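Side-chain contacts in transcriptional regulator, Crp/Fnr family (Eubacterium rectale ATCC 33656, PDB 3DV8), which probably acts as a dimeric transcription factor of the Crp/Fnr family, joining a cyclic nucleotide-binding-type sensor domain to a helix-turn-helix DNA-binding domain: residues A[146-151]-A[177-182]; A[151-156]-A[212-217]; A[6-11]-A[20-25]. One frame throughout, in Å; residues are numbered along the deposited sequence.

Interaction 1 of 3, residues A[146-151]-A[177-182]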
loop_
_atom_site.group_PDB
_atom_site.type_symbol
_atom_site.label_atom_id
_atom_site.label_comp_id
_atom_site.label_asym_id
_atom_site.label_seq_id
_atom_site.Cartn_x
_atom_site.Cartn_y
_atom_site.Cartn_z
ATOM N N LYS A 146 5.681 7.976 12.857
ATOM C CA LYS A 146 7.003 8.571 13.130
ATOM C C LYS A 146 7.180 9.996 12.579
ATOM O O LYS A 146 6.938 10.248 11.407
ATOM C CB LYS A 146 8.114 7.609 12.684
ATOM C CG LYS A 146 8.173 6.360 13.612
ATOM C CD LYS A 146 9.301 5.379 13.281
ATOM C CE LYS A 146 9.515 4.350 14.409
ATOM N NZ LYS A 146 10.054 4.961 15.683
ATOM N N SER A 147 7.584 10.921 13.460
ATOM C CA SER A 147 7.862 12.329 13.108
ATOM C C SER A 147 9.071 12.468 12.163
ATOM O O SER A 147 9.904 11.564 12.073
ATOM C CB SER A 147 8.071 13.166 14.373
ATOM O OG SER A 147 9.011 12.546 15.225
ATOM N N LEU A 148 9.159 13.624 11.494
ATOM C CA LEU A 148 10.155 13.874 10.430
ATOM C C LEU A 148 11.609 13.713 10.878
ATOM O O LEU A 148 12.407 13.158 10.125
ATOM C CB LEU A 148 9.923 15.231 9.744
ATOM C CG LEU A 148 10.692 15.537 8.447
ATOM C CD1 LEU A 148 10.435 14.526 7.331
ATOM C CD2 LEU A 148 10.337 16.937 7.971
ATOM N N ASP A 149 11.938 14.175 12.086
ATOM C CA ASP A 149 13.287 13.989 12.659
ATOM C C ASP A 149 13.673 12.496 12.712
ATOM O O ASP A 149 14.799 12.133 12.355
ATOM C CB ASP A 149 13.454 14.661 14.052
ATOM C CG ASP A 149 12.483 14.129 15.119
ATOM O OD1 ASP A 149 11.346 13.738 14.781
ATOM O OD2 ASP A 149 12.857 14.133 16.312
ATOM N N LYS A 150 12.726 11.641 13.105
ATOM C CA LYS A 150 12.965 10.196 13.183
ATOM C C LYS A 150 13.132 9.555 11.810
ATOM O O LYS A 150 13.979 8.678 11.632
ATOM C CB LYS A 150 11.865 9.498 13.985
ATOM C CG LYS A 150 11.834 9.952 15.430
ATOM C CD LYS A 150 11.010 9.051 16.325
ATOM C CE LYS A 150 9.633 9.570 16.621
ATOM N NZ LYS A 150 9.641 10.692 17.632
ATOM N N ARG A 151 12.355 10.032 10.841
ATOM C CA ARG A 151 12.400 9.525 9.464
ATOM C C ARG A 151 13.674 9.946 8.732
ATOM O O ARG A 151 14.209 9.160 7.952
ATOM C CB ARG A 151 11.137 9.938 8.699
ATOM C CG ARG A 151 9.881 9.337 9.336
ATOM C CD ARG A 151 8.594 9.730 8.674
ATOM N NE ARG A 151 8.561 9.290 7.283
ATOM C CZ ARG A 151 8.350 10.046 6.198
ATOM N NH1 ARG A 151 8.023 11.339 6.264
ATOM N NH2 ARG A 151 8.392 9.447 5.005
ATOM N N ASN A 177 12.829 14.380 -1.558
ATOM C CA ASN A 177 12.167 13.513 -2.547
ATOM C C ASN A 177 12.002 12.061 -2.080
ATOM O O ASN A 177 11.066 11.389 -2.495
ATOM C CB ASN A 177 12.886 13.572 -3.904
ATOM C CG ASN A 177 12.786 14.953 -4.579
ATOM O OD1 ASN A 177 12.005 15.812 -4.165
ATOM N ND2 ASN A 177 13.589 15.164 -5.619
ATOM N N HIS A 178 12.911 11.583 -1.232
ATOM C CA HIS A 178 12.772 10.252 -0.621
ATOM C C HIS A 178 11.650 10.184 0.415
ATOM O O HIS A 178 10.908 9.207 0.444
ATOM C CB HIS A 178 14.080 9.777 0.032
ATOM C CG HIS A 178 15.043 9.168 -0.929
ATOM N ND1 HIS A 178 14.724 8.047 -1.665
ATOM C CD2 HIS A 178 16.324 9.476 -1.241
ATOM C CE1 HIS A 178 15.757 7.709 -2.412
ATOM N NE2 HIS A 178 16.745 8.553 -2.168
ATOM N N LEU A 179 11.531 11.230 1.234
ATOM C CA LEU A 179 10.594 11.288 2.355
ATOM C C LEU A 179 9.240 11.976 2.122
ATOM O O LEU A 179 8.391 11.930 3.010
ATOM C CB LEU A 179 11.297 11.981 3.543
ATOM C CG LEU A 179 12.636 11.398 4.018
ATOM C CD1 LEU A 179 13.173 12.240 5.154
ATOM C CD2 LEU A 179 12.510 9.943 4.450
ATOM N N GLY A 180 9.003 12.588 0.963
ATOM C CA GLY A 180 7.759 13.337 0.758
ATOM C C GLY A 180 7.743 14.668 1.493
ATOM O O GLY A 180 6.672 15.119 1.899
ATOM N N SER A 181 8.910 15.305 1.646
ATOM C CA SER A 181 9.053 16.600 2.324
ATOM C C SER A 181 9.537 17.670 1.330
ATOM O O SER A 181 9.635 17.397 0.125
ATOM C CB SER A 181 10.027 16.455 3.495
ATOM O OG SER A 181 10.020 17.623 4.299
ATOM N N HIS A 182 9.759 18.893 1.824
ATOM C CA HIS A 182 10.298 20.010 1.020
ATOM C C HIS A 182 11.757 20.226 1.424
ATOM O O HIS A 182 12.098 20.028 2.586
ATOM C CB HIS A 182 9.469 21.287 1.223
ATOM C CG HIS A 182 9.866 22.432 0.336
ATOM N ND1 HIS A 182 10.641 23.486 0.777
ATOM C CD2 HIS A 182 9.577 22.697 -0.963
ATOM C CE1 HIS A 182 10.821 24.343 -0.214
ATOM N NE2 HIS A 182 10.184 23.888 -1.279
#
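Arg151 and Leu179 mark the nearest approach of the two backbones, their CA atoms 7.5 Å apart. Residues 148-151 form the first turn of helix 148-163, with Ser147 at the N-cap position, whereas 177-182 runs off the end of helix 172-179: Gly180 leaves the helix with positive phi and the chain turns toward helix 183-195. That sequence, helix, tight turn, second helix, is the helix-turn-helix of the Crp family. Arg151 carries the polar half of the contact. Its chain bends at chi3 (61°) and brings the edge of the guanidinium to the carbonyl oxygen Leu179 O, which lies close to the guanidinium plane. Arg151 NH2 bonds to Leu179 O at 3.2 Å with an N-H...O angle of 151°, and Arg151 NH1 adds a weak bond to the same oxygen. Leu179 CD2 lies over one face of the guanidinium. Next to this, Leu148 CD1 meets Leu179 CD1 at 4.2 Å, while Leu148 CD2 sits 3.7 Å from Ser181 OG. Gln142, on the long helix 119-145, accepts from Arg151 NE. Replacing the arginine with a leucine would probably leave the backbone oxygen of Leu179 and the side-chain oxygen OE1 of Gln142 without their guanidinium donors and weaken the tie between helices. A positive charge set against the C-terminal carbonyl of helix 172-179 probably complements the partial negative charge at that helix end, adding to the hydrogen bonds.

Interaction 2 of 3, residues A[151-156]-A[212-217]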
loop_
_atom_site.group_PDB
_atom_site.type_symbol
_atom_site.label_atom_id
_atom_site.label_comp_id
_atom_site.label_asym_id
_atom_site.label_seq_id
_atom_site.Cartn_x
_atom_site.Cartn_y
_atom_site.Cartn_z
ATOM N N ARG A 151 12.355 10.032 10.841
ATOM C CA ARG A 151 12.400 9.525 9.464
ATOM C C ARG A 151 13.674 9.946 8.732
ATOM O O ARG A 151 14.209 9.160 7.952
ATOM C CB ARG A 151 11.137 9.938 8.699
ATOM C CG ARG A 151 9.881 9.337 9.336
ATOM C CD ARG A 151 8.594 9.730 8.674
ATOM N NE ARG A 151 8.561 9.290 7.283
ATOM C CZ ARG A 151 8.350 10.046 6.198
ATOM N NH1 ARG A 151 8.023 11.339 6.264
ATOM N NH2 ARG A 151 8.392 9.447 5.005
ATOM N N VAL A 152 14.145 11.174 8.980
ATOM C CA VAL A 152 15.422 11.660 8.440
ATOM C C VAL A 152 16.550 10.810 9.054
ATOM O O VAL A 152 17.398 10.302 8.322
ATOM C CB VAL A 152 15.651 13.192 8.679
ATOM C CG1 VAL A 152 17.056 13.629 8.224
ATOM C CG2 VAL A 152 14.588 14.010 7.951
ATOM N N ALA A 153 16.528 10.648 10.383
ATOM C CA ALA A 153 17.469 9.779 11.112
ATOM C C ALA A 153 17.492 8.355 10.527
ATOM O O ALA A 153 18.562 7.776 10.300
ATOM C CB ALA A 153 17.099 9.720 12.575
ATOM N N SER A 154 16.309 7.820 10.263
ATOM C CA SER A 154 16.153 6.486 9.672
ATOM C C SER A 154 16.731 6.387 8.252
ATOM O O SER A 154 17.356 5.382 7.903
ATOM C CB SER A 154 14.669 6.101 9.652
ATOM O OG SER A 154 14.510 4.768 9.229
ATOM N N PHE A 155 16.508 7.426 7.444
ATOM C CA PHE A 155 17.027 7.475 6.078
ATOM C C PHE A 155 18.561 7.564 6.060
ATOM O O PHE A 155 19.212 6.843 5.286
ATOM C CB PHE A 155 16.412 8.626 5.274
ATOM C CG PHE A 155 17.044 8.807 3.934
ATOM C CD1 PHE A 155 16.629 8.034 2.855
ATOM C CD2 PHE A 155 18.117 9.705 3.760
ATOM C CE1 PHE A 155 17.249 8.156 1.602
ATOM C CE2 PHE A 155 18.753 9.843 2.513
ATOM C CZ PHE A 155 18.306 9.083 1.423
ATOM N N LEU A 156 19.125 8.458 6.877
ATOM C CA LEU A 156 20.590 8.615 6.962
ATOM C C LEU A 156 21.291 7.297 7.321
ATOM O O LEU A 156 22.340 6.996 6.759
ATOM C CB LEU A 156 20.988 9.738 7.930
ATOM C CG LEU A 156 20.580 11.175 7.566
ATOM C CD1 LEU A 156 21.007 12.139 8.687
ATOM C CD2 LEU A 156 21.129 11.631 6.205
ATOM N N LYS A 212 25.223 5.865 16.490
ATOM C CA LYS A 212 24.536 5.298 17.663
ATOM C C LYS A 212 23.355 6.191 18.081
ATOM O O LYS A 212 22.249 5.686 18.276
ATOM C CB LYS A 212 25.508 5.087 18.834
ATOM N N ARG A 213 23.585 7.508 18.181
ATOM C CA ARG A 213 22.512 8.477 18.534
ATOM C C ARG A 213 21.426 8.645 17.472
ATOM O O ARG A 213 20.270 8.873 17.832
ATOM C CB ARG A 213 23.065 9.854 18.883
ATOM C CG ARG A 213 23.705 9.936 20.241
ATOM C CD ARG A 213 24.323 11.302 20.434
ATOM N NE ARG A 213 23.345 12.389 20.434
ATOM C CZ ARG A 213 23.647 13.691 20.457
ATOM N NH1 ARG A 213 24.913 14.112 20.477
ATOM N NH2 ARG A 213 22.660 14.586 20.456
ATOM N N LEU A 214 21.791 8.594 16.186
ATOM C CA LEU A 214 20.786 8.635 15.101
ATOM C C LEU A 214 19.863 7.424 15.189
ATOM O O LEU A 214 18.662 7.551 14.946
ATOM C CB LEU A 214 21.417 8.690 13.696
ATOM C CG LEU A 214 21.997 10.012 13.205
ATOM C CD1 LEU A 214 22.660 9.782 11.875
ATOM C CD2 LEU A 214 20.926 11.093 13.082
ATOM N N GLU A 215 20.428 6.262 15.527
ATOM C CA GLU A 215 19.636 5.046 15.695
ATOM C C GLU A 215 18.651 5.152 16.865
ATOM O O GLU A 215 17.553 4.623 16.762
ATOM C CB GLU A 215 20.503 3.789 15.804
ATOM C CG GLU A 215 19.657 2.513 15.770
ATOM C CD GLU A 215 20.402 1.314 15.253
ATOM O OE1 GLU A 215 21.506 1.037 15.769
ATOM O OE2 GLU A 215 19.866 0.642 14.337
ATOM N N THR A 216 19.019 5.851 17.945
ATOM C CA THR A 216 18.082 6.063 19.063
ATOM C C THR A 216 16.926 7.039 18.691
ATOM O O THR A 216 15.853 6.932 19.284
ATOM C CB THR A 216 18.794 6.397 20.405
ATOM O OG1 THR A 216 19.574 7.580 20.266
ATOM C CG2 THR A 216 19.695 5.240 20.824
ATOM N N LEU A 217 17.129 7.953 17.722
ATOM C CA LEU A 217 16.011 8.788 17.175
ATOM C C LEU A 217 15.050 7.899 16.402
ATOM O O LEU A 217 13.869 7.881 16.702
ATOM C CB LEU A 217 16.464 9.920 16.237
ATOM C CG LEU A 217 16.558 11.337 16.764
ATOM C CD1 LEU A 217 17.089 12.236 15.649
ATOM C CD2 LEU A 217 15.186 11.804 17.230
#
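Ala153 packs directly against Leu214 and Leu217, and its small side chain lets helices 151-156 and 212-217 come close: the segment axes approach to 8.2 Å at a crossing angle of -133°, and the CA atoms of Ala153 and Leu214 are 5.3 Å apart. The methyl of Ala153 points into the other helix and meets three things there. Backbone comes first, with Leu214 O 3.6 Å from Ala153 CB. Leu217 CB lies 3.7 Å from the same methyl, and the CD1 branch of Leu217 reaches it as well. Leu214 adds the third approach through one arm of its fork: with CG turned away from its own carbonyl carbon (chi1 -77°), the side chain reaches toward helix 148-163, bringing CD2 to 4.1 Å from Ala153 CB and sending CD1 to Leu156 CB at 4.3 Å. One leucine thus bridges Ala153 and Leu156, about one helical turn apart. Leu156 likewise has CG anti to its carbonyl carbon (chi1 -65°), a turn that brings its own CD1 beside Leu214 CD1, at 4.3 Å, so that CB and one branch methyl flank the same atom. The side chain of Leu156 also packs on Ile208 of strand 205-208. Phe193 from helix 183-195 touches both Leu214 and Leu217, and Leu198 does the same from a loop. No hydrogen bond links the two segments. Their cohesion rests on hydrophobic burial and close fit, which fastens the last helix of the chain to the first helix of the DNA-binding domain.

Interaction 3 of 3, residues A[6-11]-A[20-25]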
loop_
_atom_site.group_PDB
_atom_site.type_symbol
_atom_site.label_atom_id
_atom_site.label_comp_id
_atom_site.label_asym_id
_atom_site.label_seq_id
_atom_site.Cartn_x
_atom_site.Cartn_y
_atom_site.Cartn_z
ATOM N N ASN A 6 20.220 -17.988 -12.439
ATOM C CA ASN A 6 20.653 -18.191 -11.042
ATOM C C ASN A 6 19.868 -17.267 -10.086
ATOM O O ASN A 6 19.550 -17.646 -8.960
ATOM C CB ASN A 6 22.152 -17.901 -10.873
ATOM C CG ASN A 6 23.035 -18.812 -11.708
ATOM O OD1 ASN A 6 23.653 -19.726 -11.180
ATOM N ND2 ASN A 6 23.088 -18.574 -13.012
ATOM N N TYR A 7 19.536 -16.072 -10.585
ATOM C CA TYR A 7 18.879 -14.966 -9.854
ATOM C C TYR A 7 17.336 -15.008 -9.851
ATOM O O TYR A 7 16.696 -14.180 -9.192
ATOM C CB TYR A 7 19.323 -13.620 -10.489
ATOM C CG TYR A 7 20.814 -13.285 -10.365
ATOM C CD1 TYR A 7 21.815 -14.035 -11.032
ATOM C CD2 TYR A 7 21.228 -12.177 -9.617
ATOM C CE1 TYR A 7 23.171 -13.710 -10.910
ATOM C CE2 TYR A 7 22.584 -11.845 -9.495
ATOM C CZ TYR A 7 23.544 -12.610 -10.141
ATOM O OH TYR A 7 24.862 -12.259 -10.010
ATOM N N PHE A 8 16.761 -15.960 -10.586
ATOM C CA PHE A 8 15.316 -16.120 -10.762
ATOM C C PHE A 8 14.913 -17.410 -10.011
ATOM O O PHE A 8 15.133 -18.514 -10.532
ATOM C CB PHE A 8 15.044 -16.184 -12.276
ATOM C CG PHE A 8 13.588 -16.208 -12.664
ATOM C CD1 PHE A 8 12.733 -15.169 -12.297
ATOM C CD2 PHE A 8 13.090 -17.223 -13.481
ATOM C CE1 PHE A 8 11.380 -15.176 -12.687
ATOM C CE2 PHE A 8 11.748 -17.239 -13.882
ATOM C CZ PHE A 8 10.891 -16.207 -13.486
ATOM N N PRO A 9 14.338 -17.282 -8.783
ATOM C CA PRO A 9 13.996 -18.465 -7.957
ATOM C C PRO A 9 12.821 -19.313 -8.475
ATOM O O PRO A 9 12.705 -20.485 -8.106
ATOM C CB PRO A 9 13.682 -17.855 -6.583
ATOM C CG PRO A 9 13.167 -16.525 -6.889
ATOM C CD PRO A 9 13.902 -16.039 -8.118
ATOM N N LEU A 10 11.973 -18.718 -9.314
ATOM C CA LEU A 10 10.859 -19.416 -9.977
ATOM C C LEU A 10 11.326 -20.411 -11.076
ATOM O O LEU A 10 10.554 -21.285 -11.470
ATOM C CB LEU A 10 9.917 -18.366 -10.583
ATOM C CG LEU A 10 8.611 -18.750 -11.270
ATOM C CD1 LEU A 10 7.681 -19.530 -10.337
ATOM C CD2 LEU A 10 7.957 -17.463 -11.770
ATOM N N TRP A 11 12.574 -20.265 -11.550
ATOM C CA TRP A 11 13.175 -21.102 -12.610
ATOM C C TRP A 11 13.067 -22.616 -12.410
ATOM O O TRP A 11 12.755 -23.339 -13.363
ATOM C CB TRP A 11 14.660 -20.741 -12.805
ATOM C CG TRP A 11 15.291 -21.395 -14.002
ATOM C CD1 TRP A 11 16.016 -22.560 -14.020
ATOM C CD2 TRP A 11 15.236 -20.935 -15.356
ATOM N NE1 TRP A 11 16.426 -22.846 -15.302
ATOM C CE2 TRP A 11 15.964 -21.867 -16.143
ATOM C CE3 TRP A 11 14.646 -19.825 -15.987
ATOM C CZ2 TRP A 11 16.122 -21.718 -17.532
ATOM C CZ3 TRP A 11 14.800 -19.674 -17.366
ATOM C CH2 TRP A 11 15.536 -20.619 -18.124
ATOM N N LYS A 20 12.081 -22.116 -21.848
ATOM C CA LYS A 20 12.540 -21.748 -23.191
ATOM C C LYS A 20 11.960 -20.411 -23.677
ATOM O O LYS A 20 12.685 -19.612 -24.292
ATOM C CB LYS A 20 12.185 -22.832 -24.208
ATOM C CG LYS A 20 13.098 -22.807 -25.399
ATOM C CD LYS A 20 12.451 -23.304 -26.662
ATOM C CE LYS A 20 13.510 -23.426 -27.735
ATOM N NZ LYS A 20 12.937 -23.267 -29.040
ATOM N N LEU A 21 10.665 -20.190 -23.418
ATOM C CA LEU A 21 9.973 -18.966 -23.845
ATOM C C LEU A 21 10.556 -17.721 -23.181
ATOM O O LEU A 21 10.706 -16.692 -23.839
ATOM C CB LEU A 21 8.465 -19.051 -23.575
ATOM C CG LEU A 21 7.569 -17.956 -24.174
ATOM C CD1 LEU A 21 7.615 -17.967 -25.690
ATOM C CD2 LEU A 21 6.137 -18.141 -23.703
ATOM N N ILE A 22 10.884 -17.826 -21.891
ATOM C CA ILE A 22 11.496 -16.726 -21.132
ATOM C C ILE A 22 12.951 -16.523 -21.570
ATOM O O ILE A 22 13.353 -15.396 -21.860
ATOM C CB ILE A 22 11.436 -16.968 -19.595
ATOM C CG1 ILE A 22 9.980 -16.996 -19.103
ATOM C CG2 ILE A 22 12.210 -15.883 -18.844
ATOM C CD1 ILE A 22 9.833 -17.403 -17.659
ATOM N N SER A 23 13.715 -17.617 -21.604
ATOM C CA SER A 23 15.132 -17.609 -21.990
ATOM C C SER A 23 15.379 -16.993 -23.368
ATOM O O SER A 23 16.257 -16.153 -23.519
ATOM C CB SER A 23 15.704 -19.033 -21.943
ATOM O OG SER A 23 17.073 -19.076 -22.284
ATOM N N ASP A 24 14.589 -17.395 -24.357
ATOM C CA ASP A 24 14.735 -16.877 -25.730
ATOM C C ASP A 24 14.218 -15.455 -25.947
ATOM O O ASP A 24 14.520 -14.861 -26.982
ATOM C CB ASP A 24 14.076 -17.830 -26.725
ATOM C CG ASP A 24 14.773 -19.190 -26.805
ATOM O OD1 ASP A 24 15.886 -19.348 -26.261
ATOM O OD2 ASP A 24 14.208 -20.114 -27.431
ATOM N N ASN A 25 13.441 -14.927 -24.998
ATOM C CA ASN A 25 12.932 -13.549 -25.046
ATOM C C ASN A 25 13.476 -12.608 -23.948
ATOM O O ASN A 25 12.953 -11.504 -23.779
ATOM C CB ASN A 25 11.406 -13.571 -25.068
ATOM C CG ASN A 25 10.855 -14.214 -26.330
ATOM O OD1 ASN A 25 10.167 -15.232 -26.272
ATOM N ND2 ASN A 25 11.173 -13.631 -27.481
#
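Phe8 is the first residue of 6-11 to reach helix 16-23. Its side chain is extended, CG lying opposite the backbone N (chi1 -174°), which carries the ring toward Ile22; Phe8 CE2 and Ile22 CD1 come to 4.2 Å, the methyl approaching the ring obliquely. From Pro9 to Trp11 the backbone has helical angles without the regular helix bonds. Leu10 CB lies 3.7 Å above one face of the Phe8 ring, offset toward the rim. Trp11 closes the turn, with Trp11 N bonded to Phe8 O at 3.3 Å, and its indole extends toward the helix as the second point of contact. The far corner of the six-membered ring does the touching: Trp11 CH2 lies 4.1 Å from Ser23 CB, which meets the indole at its edge and near its plane. Phe8 CD2 lies at the indole edge, in its plane; one ring meets Ile22, the other Ser23. The contact is apolar, with no hydrogen bond between the segments. Leu14, in the connecting loop, packs on both Phe8 and Ile22. The N-terminal loop is thus packed against helix 16-23 beside the cyclic nucleotide-binding-type domain: Ile22 rests on Ile114 of helix 108-117, Leu10 on Tyr111 of that helix and on Val121 and Tyr124 of helix 119-145, and Phe8 on Met77 of that domain's strand 77-78.

How the interactions relate
Interaction 3 comes first along the chain and stands alone, its centre about 39 Å from that of interaction 1 and about 40 Å from that of interaction 2, on the other side of the chain's centre. It belongs to the N-terminal, presumably sensory, half, which is connected to the DNA-binding half by the long helix 119-145. Interactions 1 and 2 are centred 11 Å apart, touch one another, share Arg151 and both use helix 148-163. Their segments alternate along the sequence, so that one helix gathers the turn of the helix-turn-helix and the C-terminal helix 211-219. Helix 148-163 thus ties the turn and the C-terminal helix into one domain.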